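Local coordinates for glucosamine-6-phosphate deaminase (PDB 1J5X), which belongs to the SIS-domain family of alpha/beta proteins, its single chain built around two parallel beta-sheets flanked by helices, at residues E19-D22 with Q23-E26; M160-S163 with F164-L168. All blocks are in the same frame, centred on the assembly; numbering follows the deposited sequence.

Contact 1: E19-D22 with Q23-E26; sequences EITD and QKNE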
loop_
_atom_site.group_PDB
_atom_site.type_symbol
_atom_site.label_atom_id
_atom_site.label_comp_id
_atom_site.label_asym_id
_atom_site.label_seq_id
_atom_site.Cartn_x
_atom_site.Cartn_y
_atom_site.Cartn_z
ATOM N N GLU A 19 10.751 10.320 -6.121
ATOM C CA GLU A 19 10.556 9.219 -5.202
ATOM C C GLU A 19 9.680 8.096 -5.841
ATOM O O GLU A 19 9.885 6.942 -5.567
ATOM C CB GLU A 19 9.974 9.807 -3.912
ATOM C CG GLU A 19 11.098 10.703 -3.292
ATOM C CD GLU A 19 10.746 11.464 -2.011
ATOM O OE1 GLU A 19 9.566 11.620 -1.710
ATOM O OE2 GLU A 19 11.679 11.907 -1.342
ATOM N N ILE A 20 8.727 8.406 -6.682
ATOM C CA ILE A 20 7.977 7.308 -7.364
ATOM C C ILE A 20 9.010 6.532 -8.229
ATOM O O ILE A 20 9.119 5.277 -8.211
ATOM C CB ILE A 20 6.883 7.882 -8.281
ATOM C CG1 ILE A 20 5.852 8.614 -7.426
ATOM C CG2 ILE A 20 6.236 6.777 -9.122
ATOM C CD1 ILE A 20 4.705 9.168 -8.280
ATOM N N THR A 21 9.789 7.299 -8.986
ATOM C CA THR A 21 10.798 6.719 -9.879
ATOM C C THR A 21 11.858 5.907 -9.152
ATOM O O THR A 21 12.447 4.990 -9.730
ATOM C CB THR A 21 11.455 7.842 -10.740
ATOM O OG1 THR A 21 10.408 8.489 -11.442
ATOM C CG2 THR A 21 12.417 7.228 -11.796
ATOM N N ASP A 22 12.056 6.193 -7.869
ATOM C CA ASP A 22 13.029 5.455 -7.099
ATOM C C ASP A 22 12.619 3.958 -6.968
ATOM O O ASP A 22 13.448 3.145 -6.601
ATOM C CB ASP A 22 13.191 6.007 -5.689
ATOM C CG ASP A 22 14.062 7.283 -5.635
ATOM O OD1 ASP A 22 14.801 7.522 -6.634
ATOM O OD2 ASP A 22 14.015 7.992 -4.579
ATOM N N GLN A 23 11.360 3.645 -7.230
ATOM C CA GLN A 23 10.933 2.251 -7.127
ATOM C C GLN A 23 11.545 1.513 -8.318
ATOM O O GLN A 23 11.592 0.284 -8.363
ATOM C CB GLN A 23 9.407 2.168 -7.114
ATOM C CG GLN A 23 8.889 2.523 -5.716
ATOM C CD GLN A 23 7.505 3.122 -5.735
ATOM O OE1 GLN A 23 6.642 2.563 -4.924
ATOM N NE2 GLN A 23 7.216 4.102 -6.471
ATOM N N LYS A 24 11.971 2.282 -9.310
ATOM C CA LYS A 24 12.644 1.684 -10.450
ATOM C C LYS A 24 14.135 1.785 -10.250
ATOM O O LYS A 24 14.868 0.823 -10.470
ATOM C CB LYS A 24 12.282 2.401 -11.738
ATOM C CG LYS A 24 13.384 2.243 -12.813
ATOM C CD LYS A 24 12.833 2.566 -14.173
ATOM C CE LYS A 24 13.058 3.995 -14.544
ATOM N NZ LYS A 24 12.827 4.193 -16.030
ATOM N N ASN A 25 14.619 2.956 -9.826
ATOM C CA ASN A 25 16.062 3.125 -9.692
ATOM C C ASN A 25 16.800 2.669 -8.459
ATOM O O ASN A 25 17.993 2.383 -8.518
ATOM C CB ASN A 25 16.433 4.613 -9.917
ATOM C CG ASN A 25 16.079 5.086 -11.317
ATOM O OD1 ASN A 25 16.301 4.360 -12.295
ATOM N ND2 ASN A 25 15.543 6.301 -11.430
ATOM N N GLU A 26 16.123 2.602 -7.329
ATOM C CA GLU A 26 16.824 2.281 -6.106
ATOM C C GLU A 26 16.354 1.041 -5.359
ATOM O O GLU A 26 16.913 0.672 -4.335
ATOM C CB GLU A 26 16.712 3.496 -5.173
ATOM C CG GLU A 26 16.974 4.826 -5.934
ATOM C CD GLU A 26 17.183 6.052 -5.012
ATOM O OE1 GLU A 26 16.685 6.041 -3.855
ATOM O OE2 GLU A 26 17.835 7.049 -5.452
HETATM O O HOH W 1 14.705 8.243 -9.278
#
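Asp22 and Glu26, one helical turn apart, lay their carboxylates face to face, the two planes only 10° from parallel. Both side chains swing CG back beside their own backbone N, which carries them the same way along the helix and leaves Asp22 OD1 3.3 Å from Glu26 OE2. Two like charges this close would probably be costly without cations, and Asp22 OD2 has two, in salt bridges to Lys18 and Lys162. Asp22 OD1 instead accepts from a water 2.7 Å away, which in turn accepts from Asn25 ND2.

Gln23 turns back on the preceding turn. Its NE2 gives Ile20 O a nearly straight 2.8 Å bond, lying in the carbonyl plane on a lone pair, while Gln23 N reaches the same oxygen at 2.9 Å from above that plane. Both ends of the amide have outside partners as well, OE1 bonding Ser165 OG and NE2 also bonding Gln316 OE1.

Thr21 O is likewise gripped twice, by Lys24 N at 2.8 Å and by Asn25 N at 3.0 Å, while Thr21 CG2 lies alongside Asn25 ND2. Neither Gln23 N nor Lys24 N bonds four residues back; each takes the carbonyl three back, kinking the helix. The arrangement is the kinked C-terminal turn of helix 15-25, where four-back bonding resumes at Asn25 and Glu26 before Glu26 leaves helical geometry at the N-cap position of helix 27-35.

Contact 2: M160-S163 with F164-L168; sequences MTKS and FSMIL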
loop_
_atom_site.group_PDB
_atom_site.type_symbol
_atom_site.label_atom_id
_atom_site.label_comp_id
_atom_site.label_asym_id
_atom_site.label_seq_id
_atom_site.Cartn_x
_atom_site.Cartn_y
_atom_site.Cartn_z
HETATM N N MSE A 160 3.163 9.546 0.433
HETATM C CA MSE A 160 4.001 8.361 0.529
HETATM C C MSE A 160 3.959 7.627 -0.789
HETATM O O MSE A 160 2.890 7.423 -1.365
HETATM C CB MSE A 160 3.499 7.444 1.660
HETATM C CG MSE A 160 4.055 7.866 2.978
HETATM SE SE MSE A 160 3.259 6.817 4.476
HETATM C CE MSE A 160 3.560 5.091 3.619
ATOM N N THR A 161 5.143 7.202 -1.265
ATOM C CA THR A 161 5.220 6.503 -2.521
ATOM C C THR A 161 6.085 5.269 -2.287
ATOM O O THR A 161 5.569 4.196 -1.891
ATOM C CB THR A 161 5.823 7.432 -3.703
ATOM O OG1 THR A 161 7.080 8.012 -3.303
ATOM C CG2 THR A 161 4.831 8.543 -4.033
ATOM N N LYS A 162 7.377 5.424 -2.484
ATOM C CA LYS A 162 8.331 4.316 -2.340
ATOM C C LYS A 162 8.395 3.719 -0.942
ATOM O O LYS A 162 8.686 2.543 -0.796
ATOM C CB LYS A 162 9.743 4.786 -2.724
ATOM C CG LYS A 162 10.370 5.780 -1.765
ATOM C CD LYS A 162 11.718 6.264 -2.367
ATOM C CE LYS A 162 12.703 6.796 -1.340
ATOM N NZ LYS A 162 14.012 7.285 -1.930
ATOM N N SER A 163 8.099 4.506 0.092
ATOM C CA SER A 163 8.178 3.966 1.442
ATOM C C SER A 163 7.113 2.871 1.653
ATOM O O SER A 163 7.360 1.916 2.394
ATOM C CB SER A 163 7.982 5.067 2.524
ATOM O OG SER A 163 6.727 5.673 2.433
ATOM N N PHE A 164 5.974 3.015 1.005
ATOM C CA PHE A 164 4.924 1.994 1.182
ATOM C C PHE A 164 5.477 0.654 0.590
ATOM O O PHE A 164 5.516 -0.403 1.251
ATOM C CB PHE A 164 3.676 2.438 0.414
ATOM C CG PHE A 164 2.556 1.417 0.412
ATOM C CD1 PHE A 164 2.556 0.353 -0.508
ATOM C CD2 PHE A 164 1.510 1.525 1.327
ATOM C CE1 PHE A 164 1.551 -0.565 -0.520
ATOM C CE2 PHE A 164 0.467 0.577 1.334
ATOM C CZ PHE A 164 0.488 -0.453 0.413
ATOM N N SER A 165 5.946 0.746 -0.644
ATOM C CA SER A 165 6.449 -0.449 -1.337
ATOM C C SER A 165 7.632 -1.044 -0.642
ATOM O O SER A 165 7.732 -2.270 -0.465
ATOM C CB SER A 165 6.856 -0.091 -2.768
ATOM O OG SER A 165 5.732 0.410 -3.494
HETATM N N MSE A 166 8.608 -0.210 -0.272
HETATM C CA MSE A 166 9.754 -0.768 0.395
HETATM C C MSE A 166 9.513 -1.345 1.780
HETATM O O MSE A 166 10.107 -2.360 2.153
HETATM C CB MSE A 166 10.937 0.292 0.389
HETATM C CG MSE A 166 11.263 0.642 -1.023
HETATM SE SE MSE A 166 12.604 2.195 -0.924
HETATM C CE MSE A 166 13.133 2.146 -2.779
ATOM N N ILE A 167 8.626 -0.742 2.575
ATOM C CA ILE A 167 8.395 -1.303 3.895
ATOM C C ILE A 167 7.561 -2.608 3.658
ATOM O O ILE A 167 7.813 -3.626 4.302
ATOM C CB ILE A 167 7.598 -0.319 4.802
ATOM C CG1 ILE A 167 8.554 0.869 5.204
ATOM C CG2 ILE A 167 7.123 -1.040 6.108
ATOM C CD1 ILE A 167 7.798 2.039 5.784
ATOM N N LEU A 168 6.634 -2.550 2.727
ATOM C CA LEU A 168 5.785 -3.755 2.450
ATOM C C LEU A 168 6.693 -4.931 1.999
ATOM O O LEU A 168 6.594 -6.050 2.543
ATOM C CB LEU A 168 4.725 -3.401 1.411
ATOM C CG LEU A 168 3.768 -4.561 1.058
ATOM C CD1 LEU A 168 3.145 -5.134 2.349
ATOM C CD2 LEU A 168 2.716 -4.102 0.069
#
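The terminal methyl of Met160, modelled as selenomethionine, comes up against the start of Phe164: CE lies 4.2 Å from Phe164 CB, and the two side chains cross at about a right angle. A bend in the last torsion of Met160 (chi3 49°) turns CE back to this spot. Beside it Phe164 N donates to Thr161 O at 3.2 Å, a bent bond that meets the carbonyl from above its plane and, made three residues back, starts the helix. Thr161 occupies the N-cap position, yet its side chain makes no capping bond.

Regular alpha-helical bonding then sets in. Met166 N points at Lys162 O across 2.8 Å with an angle of 172° at the hydrogen, and Ile167 N reaches Ser163 O at 2.9 Å. Aliphatic carbons close in on both oxygens, Met166 CG lying 3.2 Å from Lys162 O and Ile167 CG1 the same distance from Ser163 O.

This is the N-terminal end of helix 162-179, which follows the edge strand 147-150 of the five-stranded parallel sheet, whose 2-1-3-4-5 strand order is that of a flavodoxin-like SIS domain.

Glu155 is the outer clamp on the first turn. One of its carboxylate oxygens accepts from Thr161 N and the other pairs with Ser163 OG, the hydroxyl that stands between its own backbone N and carbonyl carbon (chi1 61°). The side chains of Thr161 and Ser165 both touch Gln316 of helix 313-326. Farther out, Lys233 NZ donates to Met160 O, Thr312 packs on Phe164, and Leu66 of helix 62-78 meets Ile167.

How the contacts relate
The two contacts are neighbouring ends of helices, about 10 Å apart between centres, and they touch directly. Contact 1 closes helix 15-25 some 15 Å from the centre of the chain and is only partly buried, with Asn25 exposed; contact 2 opens helix 162-179 about 7 Å from that centre and is wholly buried. Chemistry follows place: acidic and amide groups with a water in the first; in the second, backbone bonds, one apolar pair and buried polar side chains whose partners lie outside it. Between them, Asp22 OD2 and Lys162 NZ meet at 2.7 Å, Gln23 OE1 and Ser165 OG are probably hydrogen-bonded, and Ile20 packs on Thr161, joining helix 15-25 to helix 162-179.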